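Local coordinates for protein cytosine-specific methyltransferase (Escherichia coli O157:H7 EDL933, PDB 3G7U) that probably transfers a methyl group from S-adenosyl-L-methionine to carbon 5 of cytosine in DNA, at residues A245-N249 and N250-G254; P353-A356 and E357-K361; E52-S55 and L56-A59. One frame throughout, in Å; residues are numbered along the deposited sequence.

In the fold
The three contacts are local, each within one continuous run of chain, and they show how a class I methyltransferase fold of the C5 family begins, continues and ends its helices. Contact 3 leads from edge strand 48-50 of the seven-stranded sheet into helix 59-66. Contact 1 closes helix 241-248 and passes into the short strand 251-252, while contact 2 is the regular start of helix 353-367, packed against the main sheet and the nearest of the three to the middle of the molecule. None touches another: centres of contacts 1 and 2 lie 24 Å apart, those of 2 and 3 26 Å, and those of 1 and 3 37 Å. All three lie away from the predicted active-site Cys81.

Contact 1: residues A245-N249 and N250-G254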
ATOM      1  N   ALA A 245     -18.675   4.588 -10.412  1.00 31.50           N
ATOM      2  CA  ALA A 245     -19.738   4.510 -11.427  1.00 29.37           C
ATOM      3  C   ALA A 245     -19.495   3.426 -12.464  1.00 31.75           C
ATOM      4  O   ALA A 245     -20.380   2.629 -12.743  1.00 31.03           O
ATOM      5  CB  ALA A 245     -19.920   5.840 -12.094  1.00 32.55           C
ATOM      6  N   LYS A 246     -18.284   3.359 -13.010  1.00 26.38           N
ATOM      7  CA  LYS A 246     -17.971   2.291 -13.981  1.00 27.57           C
ATOM      8  C   LYS A 246     -17.988   0.910 -13.370  1.00 26.34           C
ATOM      9  O   LYS A 246     -18.467  -0.032 -14.010  1.00 26.71           O
ATOM     10  CB  LYS A 246     -16.669   2.577 -14.744  1.00 26.79           C
ATOM     11  CG  LYS A 246     -16.895   3.608 -15.855  1.00 30.60           C
ATOM     12  CD  LYS A 246     -15.631   3.904 -16.637  1.00 30.81           C
ATOM     13  CE  LYS A 246     -15.882   4.586 -17.967  1.00 30.06           C
ATOM     14  NZ  LYS A 246     -16.373   5.979 -17.836  1.00 35.34           N
ATOM     15  N   LEU A 247     -17.464   0.761 -12.149  1.00 24.92           N
ATOM     16  CA  LEU A 247     -17.511  -0.535 -11.478  1.00 26.13           C
ATOM     17  C   LEU A 247     -18.942  -1.078 -11.348  1.00 29.47           C
ATOM     18  O   LEU A 247     -19.151  -2.284 -11.431  1.00 27.18           O
ATOM     19  CB  LEU A 247     -16.848  -0.484 -10.112  1.00 25.25           C
ATOM     20  CG  LEU A 247     -16.780  -1.809  -9.345  1.00 22.69           C
ATOM     21  CD1 LEU A 247     -16.171  -2.945 -10.157  1.00 25.40           C
ATOM     22  CD2 LEU A 247     -16.029  -1.649  -8.026  1.00 28.81           C
ATOM     23  N   LYS A 248     -19.910  -0.183 -11.167  1.00 29.11           N
ATOM     24  CA  LYS A 248     -21.328  -0.570 -11.109  1.00 37.28           C
ATOM     25  C   LYS A 248     -21.787  -1.200 -12.413  1.00 35.99           C
ATOM     26  O   LYS A 248     -22.721  -1.985 -12.400  1.00 36.21           O
ATOM     27  CB  LYS A 248     -22.231   0.617 -10.770  1.00 35.56           C
ATOM     28  CG  LYS A 248     -22.273   0.945  -9.292  1.00 43.89           C
ATOM     29  CD  LYS A 248     -22.946   2.302  -9.017  1.00 45.26           C
ATOM     30  CE  LYS A 248     -22.735   2.706  -7.548  1.00 50.51           C
ATOM     31  NZ  LYS A 248     -23.365   4.005  -7.223  1.00 52.16           N
ATOM     32  N   ASN A 249     -21.100  -0.869 -13.514  1.00 31.52           N
ATOM     33  CA  ASN A 249     -21.327  -1.485 -14.815  1.00 30.15           C
ATOM     34  C   ASN A 249     -20.306  -2.548 -15.204  1.00 29.69           C
ATOM     35  O   ASN A 249     -20.140  -2.816 -16.390  1.00 29.21           O
ATOM     36  CB  ASN A 249     -21.377  -0.398 -15.883  1.00 30.65           C
ATOM     37  CG  ASN A 249     -22.621   0.487 -15.738  1.00 39.54           C
ATOM     38  OD1 ASN A 249     -22.599   1.674 -16.047  1.00 44.15           O
ATOM     39  ND2 ASN A 249     -23.714  -0.106 -15.268  1.00 37.33           N
ATOM     40  N   ASN A 250     -19.643  -3.126 -14.198  1.00 26.60           N
ATOM     41  CA  ASN A 250     -18.635  -4.186 -14.338  1.00 29.82           C
ATOM     42  C   ASN A 250     -17.439  -3.769 -15.187  1.00 23.28           C
ATOM     43  O   ASN A 250     -16.822  -4.602 -15.847  1.00 24.74           O
ATOM     44  CB  ASN A 250     -19.243  -5.481 -14.898  1.00 28.82           C
ATOM     45  CG  ASN A 250     -20.387  -6.042 -14.020  1.00 38.89           C
ATOM     46  OD1 ASN A 250     -20.646  -5.570 -12.918  1.00 37.54           O
ATOM     47  ND2 ASN A 250     -21.039  -7.074 -14.511  1.00 45.09           N
ATOM     48  N   ILE A 251     -17.096  -2.493 -15.120  1.00 24.12           N
ATOM     49  CA  ILE A 251     -15.995  -1.929 -15.904  1.00 25.72           C
ATOM     50  C   ILE A 251     -14.907  -1.337 -15.009  1.00 26.60           C
ATOM     51  O   ILE A 251     -15.192  -0.532 -14.129  1.00 26.05           O
ATOM     52  CB  ILE A 251     -16.529  -0.866 -16.855  1.00 21.87           C
ATOM     53  CG1 ILE A 251     -17.390  -1.551 -17.945  1.00 21.71           C
ATOM     54  CG2 ILE A 251     -15.397  -0.065 -17.539  1.00 23.29           C
ATOM     55  CD1 ILE A 251     -18.329  -0.595 -18.658  1.00 22.79           C
ATOM     56  N   ILE A 252     -13.665  -1.733 -15.268  1.00 21.07           N
ATOM     57  CA  ILE A 252     -12.543  -1.264 -14.429  1.00 18.81           C
ATOM     58  C   ILE A 252     -11.354  -0.823 -15.316  1.00 24.83           C
ATOM     59  O   ILE A 252     -11.285  -1.177 -16.488  1.00 21.35           O
ATOM     60  CB  ILE A 252     -12.114  -2.316 -13.434  1.00 19.07           C
ATOM     61  CG1 ILE A 252     -11.376  -3.476 -14.144  1.00 20.17           C
ATOM     62  CG2 ILE A 252     -13.323  -2.848 -12.542  1.00 21.59           C
ATOM     63  CD1 ILE A 252     -10.872  -4.552 -13.219  1.00 23.37           C
ATOM     64  N   SER A 253     -10.457  -0.001 -14.755  1.00 21.96           N
ATOM     65  CA  SER A 253      -9.329   0.581 -15.505  1.00 20.90           C
ATOM     66  C   SER A 253      -8.116  -0.339 -15.356  1.00 21.61           C
ATOM     67  O   SER A 253      -8.135  -1.261 -14.537  1.00 19.45           O
ATOM     68  CB  SER A 253      -8.986   1.987 -14.977  1.00 20.02           C
ATOM     69  OG  SER A 253      -8.595   1.932 -13.599  1.00 19.97           O
ATOM     70  N   GLY A 254      -7.088  -0.087 -16.172  1.00 21.85           N
ATOM     71  CA  GLY A 254      -5.761  -0.694 -16.024  1.00 22.45           C
ATOM     72  C   GLY A 254      -5.561  -2.022 -16.692  1.00 20.56           C
ATOM     73  O   GLY A 254      -4.580  -2.709 -16.400  1.00 18.68           O
TER
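Asn250 and Ile251 fold their backbone N-H groups back onto Lys246 and Leu247, closing helix 241-248 with a Schellman motif, a standard answer to the last carbonyls of a helix having no further turn to serve them. Ile251 N donates to Lys246 O at 3.0 Å, the 6→1 bond of the motif, and Asn250 N donates to Leu247 O at 2.9 Å, the 5→2 bond. Asn250 is the C-prime residue, and its positive phi of 60° reverses the chain. Lys246 O is gripped twice, because Asn249 N also reaches it, at 2.8 Å, from the face of the carbonyl plane opposite to Ile251 N. Leu247 O likewise has a second donor: besides Asn250 N it receives Lys220 NZ, which also binds Asn250 OD1. The positive charge of Lys220 lies at the carbonyl end of the helix, where the helix dipole would probably favour it.

Beyond Asn250 the chain becomes strand 251-252, which pairs antiparallel with 216-217; backbone hydrogen bonds join Asn250 to Ile218 and Ile252 to Arg216. The side chains follow the motif's usual pattern, in which the residue after C-prime meets one back in the helix. Lys246 CB lies 4.0 Å from Ile251 CB, and CD of the same lysine is 4.1 Å from Ile251 CG2. The charged end of Lys246 leads away to a salt bridge with Glu242 and a cation-pi contact with Trp215, which Ile251 also touches. With chi1 at -69°, Ile251 puts CG1 beside its own backbone N and brings it to 3.4 Å from Asn249 O. Leu247 and Ile252 extend alongside each other in a common direction, meeting where Leu247 CD1 lies 3.7 Å from Ile252 CG2.

Contact 2: residues P353-A356 and E357-K361; sequences PIVA and EYILK
Val355 and Ile359 give the straightest link in this first part of helix 353-367: Ile359 N points at Val355 O with an N-H...O angle of 177°, at 3.2 Å. Three more bonds from residue i+4 back to residue i complete the ladder. Leu360 N reaches Ala356 O at 2.9 Å, Tyr358 N reaches Ile354 O at 3.2 Å, and Glu357 N meets Pro353 O at 2.9 Å. Pro353 has no N-H to offer, which costs nothing in a first turn, where amides have no helical acceptor behind them.

Around this backbone ladder the side chains touch mainly carbonyl oxygens, as where Leu360 CB sits 3.3 Å from Ala356 O. Glu357 holds CG opposite its backbone N, chi1 -174°, and runs on extended, which sets its carboxylate within reach of a water. That water donates to Glu357 OE1 at 2.8 Å and, more weakly, to Pro353 O, bridging the carboxylate to the carbonyl one turn earlier. OE1 is claimed more strongly by a salt bridge with Lys229.

Farther out, the apolar face lies on the Rossmann-like sheet. Leu360 touches Phe114 and Leu116 of strand 114-119, and Ile359 meets Leu116 as well as Ile168 of strand 163-171. Helix 14-22 covers Ala356 through Leu15. Tyr358 leads off to other parts of the chain, its ring edge-to-face with Tyr156 and its hydroxyl hydrogen-bonded to Lys186 N.

The chemistry is thus divided by face: aliphatic side chains of this late helix pack on strands 114-119 and 163-171, while on another side Glu357 joins the water-linked helix start to Lys229, where the lysine's charge would probably keep the carboxylate ionised.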
ATOM      1  N   PRO A 353      -3.142  -2.750   0.871  1.00 20.49           N
ATOM      2  CA  PRO A 353      -4.274  -2.239   1.648  1.00 21.22           C
ATOM      3  C   PRO A 353      -4.928  -3.269   2.581  1.00 26.11           C
ATOM      4  O   PRO A 353      -5.543  -2.903   3.581  1.00 25.19           O
ATOM      5  CB  PRO A 353      -5.277  -1.803   0.588  1.00 21.56           C
ATOM      6  CG  PRO A 353      -4.447  -1.400  -0.561  1.00 19.10           C
ATOM      7  CD  PRO A 353      -3.263  -2.409  -0.562  1.00 20.78           C
ATOM      8  N   ILE A 354      -4.861  -4.538   2.206  1.00 23.24           N
ATOM      9  CA  ILE A 354      -5.471  -5.591   3.028  1.00 22.89           C
ATOM     10  C   ILE A 354      -4.700  -5.759   4.357  1.00 26.31           C
ATOM     11  O   ILE A 354      -5.312  -5.797   5.423  1.00 30.20           O
ATOM     12  CB  ILE A 354      -5.503  -6.900   2.223  1.00 22.59           C
ATOM     13  CG1 ILE A 354      -6.448  -6.735   1.038  1.00 21.26           C
ATOM     14  CG2 ILE A 354      -5.862  -8.092   3.159  1.00 25.13           C
ATOM     15  CD1 ILE A 354      -6.476  -8.007   0.093  1.00 21.50           C
ATOM     16  N   VAL A 355      -3.371  -5.847   4.279  1.00 21.93           N
ATOM     17  CA  VAL A 355      -2.494  -5.881   5.439  1.00 23.78           C
ATOM     18  C   VAL A 355      -2.651  -4.602   6.265  1.00 26.46           C
ATOM     19  O   VAL A 355      -2.876  -4.668   7.478  1.00 27.14           O
ATOM     20  CB  VAL A 355      -1.031  -6.028   5.030  1.00 27.73           C
ATOM     21  CG1 VAL A 355      -0.126  -5.906   6.248  1.00 30.51           C
ATOM     22  CG2 VAL A 355      -0.807  -7.372   4.319  1.00 26.50           C
ATOM     23  N   ALA A 356      -2.583  -3.443   5.595  1.00 23.45           N
ATOM     24  CA  ALA A 356      -2.749  -2.160   6.291  1.00 23.12           C
ATOM     25  C   ALA A 356      -4.064  -2.089   7.057  1.00 23.08           C
ATOM     26  O   ALA A 356      -4.052  -1.695   8.241  1.00 26.96           O
ATOM     27  CB  ALA A 356      -2.617  -0.966   5.301  1.00 22.78           C
ATOM     28  N   GLU A 357      -5.172  -2.519   6.440  1.00 22.69           N
ATOM     29  CA  GLU A 357      -6.483  -2.465   7.095  1.00 25.84           C
ATOM     30  C   GLU A 357      -6.500  -3.300   8.370  1.00 30.71           C
ATOM     31  O   GLU A 357      -7.002  -2.863   9.417  1.00 25.08           O
ATOM     32  CB  GLU A 357      -7.599  -2.956   6.194  1.00 26.90           C
ATOM     33  CG  GLU A 357      -9.009  -2.744   6.842  1.00 27.96           C
ATOM     34  CD  GLU A 357     -10.109  -3.388   6.046  1.00 34.45           C
ATOM     35  OE1 GLU A 357      -9.808  -3.941   4.954  1.00 32.05           O
ATOM     36  OE2 GLU A 357     -11.269  -3.334   6.498  1.00 33.87           O
ATOM     37  N   TYR A 358      -5.937  -4.494   8.274  1.00 28.78           N
ATOM     38  CA  TYR A 358      -5.958  -5.394   9.412  1.00 32.44           C
ATOM     39  C   TYR A 358      -5.257  -4.825  10.625  1.00 31.06           C
ATOM     40  O   TYR A 358      -5.847  -4.826  11.709  1.00 31.29           O
ATOM     41  CB  TYR A 358      -5.402  -6.769   9.058  1.00 35.05           C
ATOM     42  CG  TYR A 358      -5.998  -7.862   9.941  1.00 43.47           C
ATOM     43  CD1 TYR A 358      -7.146  -8.555   9.538  1.00 37.84           C
ATOM     44  CD2 TYR A 358      -5.437  -8.179  11.178  1.00 44.93           C
ATOM     45  CE1 TYR A 358      -7.717  -9.547  10.333  1.00 44.76           C
ATOM     46  CE2 TYR A 358      -6.005  -9.173  11.984  1.00 47.60           C
ATOM     47  CZ  TYR A 358      -7.146  -9.853  11.547  1.00 47.65           C
ATOM     48  OH  TYR A 358      -7.730 -10.850  12.320  1.00 51.21           O
ATOM     49  N   ILE A 359      -4.009  -4.381  10.431  1.00 28.04           N
ATOM     50  CA  ILE A 359      -3.174  -3.804  11.485  0.50 26.80           C
ATOM     51  C   ILE A 359      -3.792  -2.531  12.066  1.00 29.18           C
ATOM     52  O   ILE A 359      -3.874  -2.388  13.288  1.00 28.24           O
ATOM     53  CB  ILE A 359      -1.744  -3.506  10.979  0.50 26.12           C
ATOM     54  CG1 ILE A 359      -1.071  -4.775  10.412  0.50 25.87           C
ATOM     55  CG2 ILE A 359      -0.887  -2.834  12.058  0.50 26.42           C
ATOM     56  CD1 ILE A 359      -0.981  -5.982  11.384  0.50 21.91           C
ATOM     57  N   LEU A 360      -4.213  -1.618  11.183  1.00 23.08           N
ATOM     58  CA  LEU A 360      -4.815  -0.357  11.631  1.00 24.81           C
ATOM     59  C   LEU A 360      -6.170  -0.563  12.341  1.00 24.68           C
ATOM     60  O   LEU A 360      -6.506   0.220  13.224  1.00 28.16           O
ATOM     61  CB  LEU A 360      -4.881   0.642  10.450  1.00 22.14           C
ATOM     62  CG  LEU A 360      -3.497   1.295  10.185  1.00 22.73           C
ATOM     63  CD1 LEU A 360      -3.409   1.829   8.745  1.00 20.46           C
ATOM     64  CD2 LEU A 360      -3.215   2.444  11.204  1.00 23.06           C
ATOM     65  N   LYS A 361      -6.944  -1.601  11.981  1.00 25.21           N
ATOM     66  CA  LYS A 361      -8.244  -1.854  12.665  1.00 30.29           C
ATOM     67  C   LYS A 361      -8.012  -2.257  14.129  1.00 31.10           C
ATOM     68  O   LYS A 361      -8.819  -1.918  14.999  1.00 30.81           O
ATOM     69  CB  LYS A 361      -9.112  -2.918  11.937  1.00 31.43           C
ATOM     70  CG  LYS A 361     -10.566  -3.102  12.494  1.00 33.31           C
ATOM     71  CD  LYS A 361     -11.356  -1.791  12.410  1.00 40.17           C
ATOM     72  CE  LYS A 361     -12.849  -1.875  12.763  1.00 45.04           C
ATOM     73  NZ  LYS A 361     -13.477  -0.491  12.531  1.00 47.30           N
TER
HETATM   74  O   HOH W   1      -8.227  -3.356   2.776  1.00 24.21           O

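Contact 3: residues E52-S55 and L56-A59; sequences EDVS and LLNA
Leu56 and Leu57 donate their backbone N-H groups to Asp53 O and Val54 O, two successive bonds of a 3-10 turn introduced by an Asx turn at Asp53. Leu56 N reaches Asp53 O at 3.0 Å with an N-H...O angle of 161°. Leu57 N meets Val54 O at the same separation of 3.0 Å. Asp53 OD1 accepts Ser55 N at 3.0 Å on its anti side, which makes the Asx turn, and takes a weak bond from Ser55 OG too.

A bend at chi2 (47°) turns the Glu52 carboxylate back toward its own backbone, where OE2 accepts Asp53 N at 2.9 Å. The Glu52 side chain crosses that of Leu56 at about a right angle, OE2 lying 3.5 Å from Leu56 CD1. Beyond the turn, Asn58 is the N-cap of helix 59-66, its OD1 taking Ile61 N.

Leu57 and Val54 face inward between strand 25-30 and the surrounding helices: both touch Val30, while Val54 meets Leu106 of helix 94-110 and Leu57 meets Phe65. Across the turn itself Leu57 CD2 stands 3.9 Å from Glu52 CG.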
ATOM      1  N   GLU A  52       5.419  17.868  -0.437  1.00 18.00           N
ATOM      2  CA  GLU A  52       6.457  18.504   0.330  1.00 23.64           C
ATOM      3  C   GLU A  52       7.442  17.479   0.860  1.00 26.37           C
ATOM      4  O   GLU A  52       7.094  16.345   1.129  1.00 29.03           O
ATOM      5  CB  GLU A  52       5.835  19.327   1.474  1.00 22.85           C
ATOM      6  CG  GLU A  52       6.818  20.390   2.071  1.00 19.50           C
ATOM      7  CD  GLU A  52       7.467  21.152   0.958  1.00 23.98           C
ATOM      8  OE1 GLU A  52       6.807  22.069   0.505  1.00 26.54           O
ATOM      9  OE2 GLU A  52       8.562  20.744   0.439  1.00 27.51           O
ATOM     10  N   ASP A  53       8.680  17.934   0.968  1.00 25.21           N
ATOM     11  CA  ASP A  53       9.733  17.342   1.702  1.00 28.24           C
ATOM     12  C   ASP A  53       9.418  17.510   3.191  1.00 28.45           C
ATOM     13  O   ASP A  53       9.279  18.646   3.695  1.00 27.42           O
ATOM     14  CB  ASP A  53      10.972  18.141   1.309  1.00 24.00           C
ATOM     15  CG  ASP A  53      12.280  17.495   1.747  1.00 36.88           C
ATOM     16  OD1 ASP A  53      12.354  16.927   2.847  1.00 37.35           O
ATOM     17  OD2 ASP A  53      13.267  17.619   0.984  1.00 42.10           O
ATOM     18  N   VAL A  54       9.335  16.385   3.906  1.00 24.55           N
ATOM     19  CA  VAL A  54       8.991  16.369   5.330  0.50 26.05           C
ATOM     20  C   VAL A  54      10.043  17.146   6.157  1.00 27.87           C
ATOM     21  O   VAL A  54       9.777  17.628   7.258  1.00 32.00           O
ATOM     22  CB  VAL A  54       8.734  14.894   5.796  0.50 28.18           C
ATOM     23  CG1 VAL A  54       9.041  14.681   7.234  0.50 27.08           C
ATOM     24  CG2 VAL A  54       7.305  14.479   5.508  0.50 30.81           C
ATOM     25  N   SER A  55      11.254  17.281   5.616  1.00 29.31           N
ATOM     26  CA  SER A  55      12.300  18.052   6.308  1.00 30.63           C
ATOM     27  C   SER A  55      11.975  19.548   6.495  1.00 31.91           C
ATOM     28  O   SER A  55      12.569  20.224   7.357  1.00 33.88           O
ATOM     29  CB  SER A  55      13.660  17.891   5.627  1.00 30.15           C
ATOM     30  OG  SER A  55      13.771  18.707   4.483  1.00 34.78           O
ATOM     31  N   LEU A  56      11.032  20.031   5.698  1.00 26.33           N
ATOM     32  CA  LEU A  56      10.600  21.438   5.688  1.00 24.85           C
ATOM     33  C   LEU A  56       9.342  21.624   6.552  1.00 24.02           C
ATOM     34  O   LEU A  56       8.734  22.704   6.553  1.00 28.90           O
ATOM     35  CB  LEU A  56      10.335  21.883   4.246  1.00 21.66           C
ATOM     36  CG  LEU A  56      11.562  21.894   3.297  1.00 27.75           C
ATOM     37  CD1 LEU A  56      11.158  22.476   1.970  1.00 29.04           C
ATOM     38  CD2 LEU A  56      12.675  22.738   3.921  1.00 28.38           C
ATOM     39  N   LEU A  57       8.945  20.555   7.259  1.00 25.99           N
ATOM     40  CA  LEU A  57       7.736  20.552   8.108  1.00 22.87           C
ATOM     41  C   LEU A  57       8.094  20.500   9.587  1.00 26.15           C
ATOM     42  O   LEU A  57       9.121  19.945   9.988  1.00 26.57           O
ATOM     43  CB  LEU A  57       6.762  19.394   7.763  1.00 23.22           C
ATOM     44  CG  LEU A  57       6.267  19.330   6.306  1.00 19.81           C
ATOM     45  CD1 LEU A  57       5.318  18.139   6.133  1.00 23.35           C
ATOM     46  CD2 LEU A  57       5.614  20.664   5.793  1.00 23.59           C
ATOM     47  N   ASN A  58       7.207  21.078  10.398  1.00 24.35           N
ATOM     48  CA  ASN A  58       7.226  20.909  11.835  1.00 22.73           C
ATOM     49  C   ASN A  58       5.783  20.990  12.323  1.00 18.12           C
ATOM     50  O   ASN A  58       4.862  21.219  11.522  1.00 25.41           O
ATOM     51  CB  ASN A  58       8.126  21.943  12.520  1.00 25.33           C
ATOM     52  CG  ASN A  58       7.660  23.365  12.292  1.00 24.72           C
ATOM     53  OD1 ASN A  58       6.459  23.636  12.286  1.00 25.36           O
ATOM     54  ND2 ASN A  58       8.605  24.269  12.059  1.00 25.98           N
ATOM     55  N   ALA A  59       5.566  20.762  13.621  1.00 19.72           N
ATOM     56  CA  ALA A  59       4.219  20.712  14.157  1.00 23.80           C
ATOM     57  C   ALA A  59       3.444  22.005  13.915  1.00 21.97           C
ATOM     58  O   ALA A  59       2.257  21.965  13.603  1.00 22.62           O
ATOM     59  CB  ALA A  59       4.294  20.406  15.691  1.00 26.45           C
TER